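Local coordinates for protein hypothetical aldose 1-epimerase (Klebsiella pneumoniae subsp. pneumoniae MGH 78578, PDB 3TY1) that is of unknown function but probably binds carbohydrate, and has the galactose mutarotase-like fold of aldose 1-epimerases, at residues G58-L63 against R73-G78; I53-G58 against L181-G186. All coordinates share one frame; numbering follows the deposited sequence.

Contact 1: residues G58-L63 against R73-G78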
loop_
_atom_site.group_PDB
_atom_site.type_symbol
_atom_site.label_atom_id
_atom_site.label_comp_id
_atom_site.label_asym_id
_atom_site.label_seq_id
_atom_site.Cartn_x
_atom_site.Cartn_y
_atom_site.Cartn_z
ATOM N N GLY A 58 -34.811 -16.104 -3.963
ATOM C CA GLY A 58 -34.148 -15.776 -5.204
ATOM C C GLY A 58 -32.669 -15.914 -5.033
ATOM O O GLY A 58 -32.228 -16.813 -4.336
ATOM N N LEU A 59 -31.927 -15.004 -5.651
ATOM C CA LEU A 59 -30.485 -15.004 -5.564
ATOM C C LEU A 59 -30.021 -14.073 -4.450
ATOM O O LEU A 59 -30.504 -12.931 -4.333
ATOM C CB LEU A 59 -29.861 -14.549 -6.868
ATOM C CG LEU A 59 -30.070 -15.383 -8.137
ATOM C CD1 LEU A 59 -29.285 -14.751 -9.316
ATOM C CD2 LEU A 59 -29.627 -16.832 -7.850
ATOM N N THR A 60 -29.023 -14.526 -3.702
ATOM C CA THR A 60 -28.339 -13.669 -2.758
ATOM C C THR A 60 -27.020 -13.309 -3.434
ATOM O O THR A 60 -26.224 -14.190 -3.813
ATOM C CB THR A 60 -28.172 -14.306 -1.368
ATOM O OG1 THR A 60 -29.462 -14.401 -0.773
ATOM C CG2 THR A 60 -27.278 -13.386 -0.447
ATOM N N ILE A 61 -26.831 -12.016 -3.677
ATOM C CA ILE A 61 -25.725 -11.554 -4.492
ATOM C C ILE A 61 -24.830 -10.644 -3.684
ATOM O O ILE A 61 -25.304 -9.595 -3.168
ATOM C CB ILE A 61 -26.257 -10.732 -5.708
ATOM C CG1 ILE A 61 -27.194 -11.600 -6.580
ATOM C CG2 ILE A 61 -25.054 -10.122 -6.500
ATOM C CD1 ILE A 61 -27.939 -10.788 -7.728
ATOM N N THR A 62 -23.555 -11.012 -3.573
ATOM C CA THR A 62 -22.590 -10.252 -2.779
ATOM C C THR A 62 -21.554 -9.701 -3.668
ATOM O O THR A 62 -20.950 -10.440 -4.453
ATOM C CB THR A 62 -21.908 -11.137 -1.713
ATOM O OG1 THR A 62 -22.916 -11.696 -0.875
ATOM C CG2 THR A 62 -20.913 -10.320 -0.866
ATOM N N LEU A 63 -21.329 -8.401 -3.553
ATOM C CA LEU A 63 -20.248 -7.758 -4.313
ATOM C C LEU A 63 -19.416 -6.902 -3.378
ATOM O O LEU A 63 -19.836 -6.655 -2.268
ATOM C CB LEU A 63 -20.794 -7.007 -5.499
ATOM C CG LEU A 63 -21.764 -5.872 -5.427
ATOM C CD1 LEU A 63 -20.936 -4.607 -5.075
ATOM C CD2 LEU A 63 -22.464 -5.670 -6.746
ATOM N N ARG A 73 -19.909 -13.719 -4.669
ATOM C CA ARG A 73 -20.685 -14.946 -4.575
ATOM C C ARG A 73 -22.144 -14.696 -4.930
ATOM O O ARG A 73 -22.702 -13.616 -4.693
ATOM C CB ARG A 73 -20.563 -15.557 -3.166
ATOM C CG ARG A 73 -21.279 -16.876 -2.954
ATOM C CD ARG A 73 -21.083 -17.347 -1.469
ATOM N NE ARG A 73 -19.745 -17.890 -1.255
ATOM C CZ ARG A 73 -19.226 -18.213 -0.066
ATOM N NH1 ARG A 73 -19.909 -18.027 1.060
ATOM N NH2 ARG A 73 -18.010 -18.724 -0.014
ATOM N N ILE A 74 -22.727 -15.704 -5.586
ATOM C CA ILE A 74 -24.144 -15.712 -5.972
ATOM C C ILE A 74 -24.703 -17.020 -5.430
ATOM O O ILE A 74 -24.149 -18.056 -5.739
ATOM C CB ILE A 74 -24.339 -15.690 -7.465
ATOM C CG1 ILE A 74 -23.485 -14.615 -8.185
ATOM C CG2 ILE A 74 -25.848 -15.556 -7.791
ATOM C CD1 ILE A 74 -23.907 -13.213 -7.872
ATOM N N GLU A 75 -25.745 -16.977 -4.586
ATOM C CA GLU A 75 -26.304 -18.164 -3.946
ATOM C C GLU A 75 -27.816 -18.164 -4.096
ATOM O O GLU A 75 -28.469 -17.147 -3.867
ATOM C CB GLU A 75 -26.016 -18.237 -2.416
ATOM C CG GLU A 75 -24.555 -18.051 -1.965
ATOM C CD GLU A 75 -24.363 -17.538 -0.476
ATOM O OE1 GLU A 75 -24.564 -16.307 -0.140
ATOM O OE2 GLU A 75 -23.935 -18.375 0.356
ATOM N N GLY A 76 -28.375 -19.331 -4.402
ATOM C CA GLY A 76 -29.812 -19.491 -4.463
ATOM C C GLY A 76 -30.209 -20.788 -5.129
ATOM O O GLY A 76 -29.376 -21.477 -5.740
ATOM N N PHE A 77 -31.479 -21.123 -4.988
ATOM C CA PHE A 77 -32.066 -22.291 -5.625
ATOM C C PHE A 77 -31.296 -23.600 -5.372
ATOM O O PHE A 77 -31.227 -24.450 -6.255
ATOM C CB PHE A 77 -32.220 -22.009 -7.124
ATOM C CG PHE A 77 -33.033 -20.766 -7.421
ATOM C CD1 PHE A 77 -34.430 -20.827 -7.453
ATOM C CD2 PHE A 77 -32.408 -19.525 -7.628
ATOM C CE1 PHE A 77 -35.195 -19.685 -7.743
ATOM C CE2 PHE A 77 -33.165 -18.367 -7.891
ATOM C CZ PHE A 77 -34.573 -18.455 -7.950
ATOM N N GLY A 78 -30.699 -23.736 -4.194
ATOM C CA GLY A 78 -29.950 -24.940 -3.825
ATOM C C GLY A 78 -28.567 -25.045 -4.454
ATOM O O GLY A 78 -27.972 -26.109 -4.464
HETATM O O HOH W 1 -33.317 -19.238 -3.735
HETATM O O HOH W 2 -30.676 -16.798 -1.889
HETATM O O HOH W 3 -24.025 -14.140 -1.938
#
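Ile74, Glu75 and Thr60 bury more surface than any other residue of this contact between two antiparallel strands. Ile74 lies side by side with Ile61, its partner in a non-hydrogen-bonded pair. Its chain folds back at chi2 (-68°), and Ile74 CD1 sits 3.6 Å from Ile61 CG2. The other branch, Ile74 CG2, is anti to the backbone N and meets Leu59 CD1 at 3.8 Å, where the two side chains cross obliquely. Phe190 of strand 189-198, in the other sheet, touches Leu59, Ile61 and Ile74. Thr60 and Glu75 form a hydrogen-bonded pair. Thr60 N donates to Glu75 O at 2.7 Å, almost straight (172°) and in the carbonyl plane. Glu75 N returns a bond to Thr60 O at 2.9 Å. Strands 60-64 and 70-76 thus make a beta hairpin within a six-stranded antiparallel sheet of the supersandwich. Thr62 and Arg73 continue the ladder, with the bond from Arg73 N to Thr62 O weak. On the sheet face away from Ile74, the side chains of Thr60 and Glu75 run alongside each other. One water is hydrogen-bonded to Thr60 O, Glu75 OE1 and Thr62 OG1. A second water is held by Gly58 O, Thr60 OG1 and Glu75 O. Beyond the ladder the two chains move apart. Here a third water bridges them, donating to Gly58 O at 2.7 Å and accepting from Phe77 N. It also lies 3.9 Å above the Phe77 ring plane, over the centre. The ring edge meets Leu59 CD2, which is 3.9 Å from Phe77 CE2.

Contact 2: residues I53-G58 against L181-G186. With SO4 (sulfate ion), chain I.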
loop_
_atom_site.group_PDB
_atom_site.type_symbol
_atom_site.label_atom_id
_atom_site.label_comp_id
_atom_site.label_asym_id
_atom_site.label_seq_id
_atom_site.Cartn_x
_atom_site.Cartn_y
_atom_site.Cartn_z
ATOM N N ILE A 53 -27.323 -8.067 -1.953
ATOM C CA ILE A 53 -28.759 -8.187 -2.124
ATOM C C ILE A 53 -29.161 -9.540 -1.512
ATOM O O ILE A 53 -28.747 -10.584 -2.012
ATOM C CB ILE A 53 -29.187 -8.209 -3.590
ATOM C CG1 ILE A 53 -28.790 -6.890 -4.275
ATOM C CG2 ILE A 53 -30.744 -8.518 -3.644
ATOM C CD1 ILE A 53 -28.946 -6.906 -5.852
ATOM N N HIS A 54 -29.926 -9.514 -0.422
ATOM C CA HIS A 54 -30.401 -10.746 0.213
ATOM C C HIS A 54 -31.818 -11.010 -0.273
ATOM O O HIS A 54 -32.684 -10.160 -0.124
ATOM C CB HIS A 54 -30.475 -10.622 1.728
ATOM C CG HIS A 54 -29.162 -10.376 2.410
ATOM N ND1 HIS A 54 -28.347 -11.404 2.856
ATOM C CD2 HIS A 54 -28.544 -9.216 2.774
ATOM C CE1 HIS A 54 -27.283 -10.888 3.455
ATOM N NE2 HIS A 54 -27.375 -9.565 3.424
ATOM N N SER A 55 -32.068 -12.184 -0.826
ATOM C CA SER A 55 -33.396 -12.568 -1.280
ATOM C C SER A 55 -33.971 -13.672 -0.397
ATOM O O SER A 55 -33.227 -14.560 0.059
ATOM C CB SER A 55 -33.296 -13.062 -2.698
ATOM O OG SER A 55 -33.049 -11.986 -3.580
ATOM N N LYS A 56 -35.281 -13.650 -0.178
ATOM C CA LYS A 56 -35.891 -14.761 0.536
ATOM C C LYS A 56 -35.921 -16.003 -0.388
ATOM O O LYS A 56 -35.409 -17.049 0.007
ATOM C CB LYS A 56 -37.290 -14.419 1.065
ATOM C CG LYS A 56 -37.855 -15.508 2.013
ATOM C CD LYS A 56 -39.024 -15.009 2.882
ATOM C CE LYS A 56 -40.213 -14.551 2.039
ATOM N NZ LYS A 56 -41.395 -14.159 2.852
ATOM N N ASP A 57 -36.410 -15.835 -1.633
ATOM C CA ASP A 57 -36.691 -16.898 -2.586
ATOM C C ASP A 57 -36.012 -16.655 -3.950
ATOM O O ASP A 57 -36.607 -16.909 -4.977
ATOM C CB ASP A 57 -38.233 -16.935 -2.778
ATOM C CG ASP A 57 -38.818 -15.543 -3.105
ATOM O OD1 ASP A 57 -38.035 -14.639 -3.451
ATOM O OD2 ASP A 57 -40.037 -15.328 -2.999
ATOM N N GLY A 58 -34.811 -16.104 -3.963
ATOM C CA GLY A 58 -34.148 -15.776 -5.204
ATOM C C GLY A 58 -32.669 -15.914 -5.033
ATOM O O GLY A 58 -32.228 -16.813 -4.336
ATOM N N LEU A 181 -24.959 -3.758 -12.106
ATOM C CA LEU A 181 -25.622 -5.050 -11.960
ATOM C C LEU A 181 -27.123 -4.811 -11.780
ATOM O O LEU A 181 -27.522 -3.913 -11.033
ATOM C CB LEU A 181 -24.993 -5.839 -10.835
ATOM C CG LEU A 181 -25.619 -7.184 -10.469
ATOM C CD1 LEU A 181 -24.541 -8.128 -9.888
ATOM C CD2 LEU A 181 -26.803 -6.990 -9.494
ATOM N N ARG A 182 -27.939 -5.596 -12.486
ATOM C CA ARG A 182 -29.397 -5.491 -12.421
ATOM C C ARG A 182 -29.966 -6.838 -12.005
ATOM O O ARG A 182 -29.569 -7.891 -12.524
ATOM C CB ARG A 182 -29.969 -5.102 -13.763
ATOM C CG ARG A 182 -29.370 -3.873 -14.343
ATOM C CD ARG A 182 -30.174 -3.430 -15.584
ATOM N NE ARG A 182 -29.486 -2.332 -16.253
ATOM C CZ ARG A 182 -29.867 -1.785 -17.397
ATOM N NH1 ARG A 182 -30.936 -2.239 -18.044
ATOM N NH2 ARG A 182 -29.148 -0.793 -17.907
ATOM N N TYR A 183 -30.881 -6.813 -11.049
ATOM C CA TYR A 183 -31.479 -8.043 -10.545
ATOM C C TYR A 183 -32.947 -7.822 -10.225
ATOM O O TYR A 183 -33.275 -6.881 -9.519
ATOM C CB TYR A 183 -30.713 -8.529 -9.297
ATOM C CG TYR A 183 -31.367 -9.761 -8.719
ATOM C CD1 TYR A 183 -31.391 -10.951 -9.450
ATOM C CD2 TYR A 183 -31.945 -9.756 -7.475
ATOM C CE1 TYR A 183 -32.028 -12.095 -8.973
ATOM C CE2 TYR A 183 -32.598 -10.901 -6.985
ATOM C CZ TYR A 183 -32.639 -12.070 -7.747
ATOM O OH TYR A 183 -33.293 -13.189 -7.234
ATOM N N VAL A 184 -33.821 -8.680 -10.767
ATOM C CA VAL A 184 -35.230 -8.667 -10.454
ATOM C C VAL A 184 -35.448 -9.659 -9.284
ATOM O O VAL A 184 -35.149 -10.852 -9.388
ATOM C CB VAL A 184 -36.122 -9.049 -11.652
ATOM C CG1 VAL A 184 -37.600 -9.094 -11.219
ATOM C CG2 VAL A 184 -35.931 -8.084 -12.786
ATOM N N PRO A 185 -35.970 -9.162 -8.151
ATOM C CA PRO A 185 -36.201 -10.040 -7.011
ATOM C C PRO A 185 -36.949 -11.307 -7.354
ATOM O O PRO A 185 -37.911 -11.261 -8.094
ATOM C CB PRO A 185 -37.023 -9.151 -6.076
ATOM C CG PRO A 185 -36.399 -7.854 -6.234
ATOM C CD PRO A 185 -36.148 -7.750 -7.758
ATOM N N GLY A 186 -36.466 -12.447 -6.872
ATOM C CA GLY A 186 -37.082 -13.751 -7.206
ATOM C C GLY A 186 -36.563 -14.450 -8.467
ATOM O O GLY A 186 -36.821 -15.637 -8.671
HETATM S S SO4 I . -33.040 0.793 -19.409
HETATM O O1 SO4 I . -33.575 -0.568 -19.340
HETATM O O2 SO4 I . -33.440 1.382 -20.679
HETATM O O3 SO4 I . -33.618 1.596 -18.345
HETATM O O4 SO4 I . -31.586 0.799 -19.411
HETATM O O HOH W 4 -38.257 -17.314 -6.900
#
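Tyr183 has the largest buried area here and reaches across to the other segment. Its CG is anti to the backbone N (chi1 177°), which sends the ring along to the turn at Gly58. The hydroxyl ends close over the glycine backbone, with Tyr183 OH 3.4 Å from Gly58 CA. The lack of a side chain on Gly58 permits this approach. Ser55 OG lies at the ring edge, near its plane, 3.6 Å from Tyr183 CE2. At the root of the ring Ile53 CD1 makes apolar contacts, 4.2 Å from Tyr183 CB and Leu181 CD2. At the other end, Gly58 CA and Gly186 CA are 4.1 Å apart. A water joins the two turns there, donating to Asp57 O and to Gly186 O.

Farther out, Tyr183 OH accepts from Leu59 N and donates to Ser187 O, so two bonds grip the hydroxyl. Ser55 OG bonds Leu59 O, and Asp57 OD2 bonds His31 ND1. Arg182 NE forms a salt bridge with Glu180, and NH1 and NH2 make weak bonds to a sulfate, probably from the crystallisation liquor, that Arg160 also binds.

No hydrogen bond runs directly between the segments. The axes of segments 53-55 and 181-183 are 10.9 Å apart at closest and inclined by 17°. This is face-to-face packing of two sheets, near the ends of strands 49-55 and 173-183, as in the beta-supersandwich of galactose mutarotase-like proteins.

Contact 1 lies within one sheet, while contact 2 joins that sheet to the ten-stranded one. They share Gly58, and strands 49-55 and 60-64 are neighbours, tied by a bond between Ile53 N and Ile61 O. Along the chain, contact 1 is nested inside the loop that contact 2 closes. Both are partly buried. The chemistry differs with place. Contact 1 is a backbone ladder. Contact 2 has no direct hydrogen bond and joins the sheets by apolar and aromatic side chains, a close glycine pair and one water. The buried face of contact 1 adjoins contact 2, where Ile61 touches Leu181 and Tyr183. Its other face, with Thr60, Thr62 and Glu75, is nearer solvent.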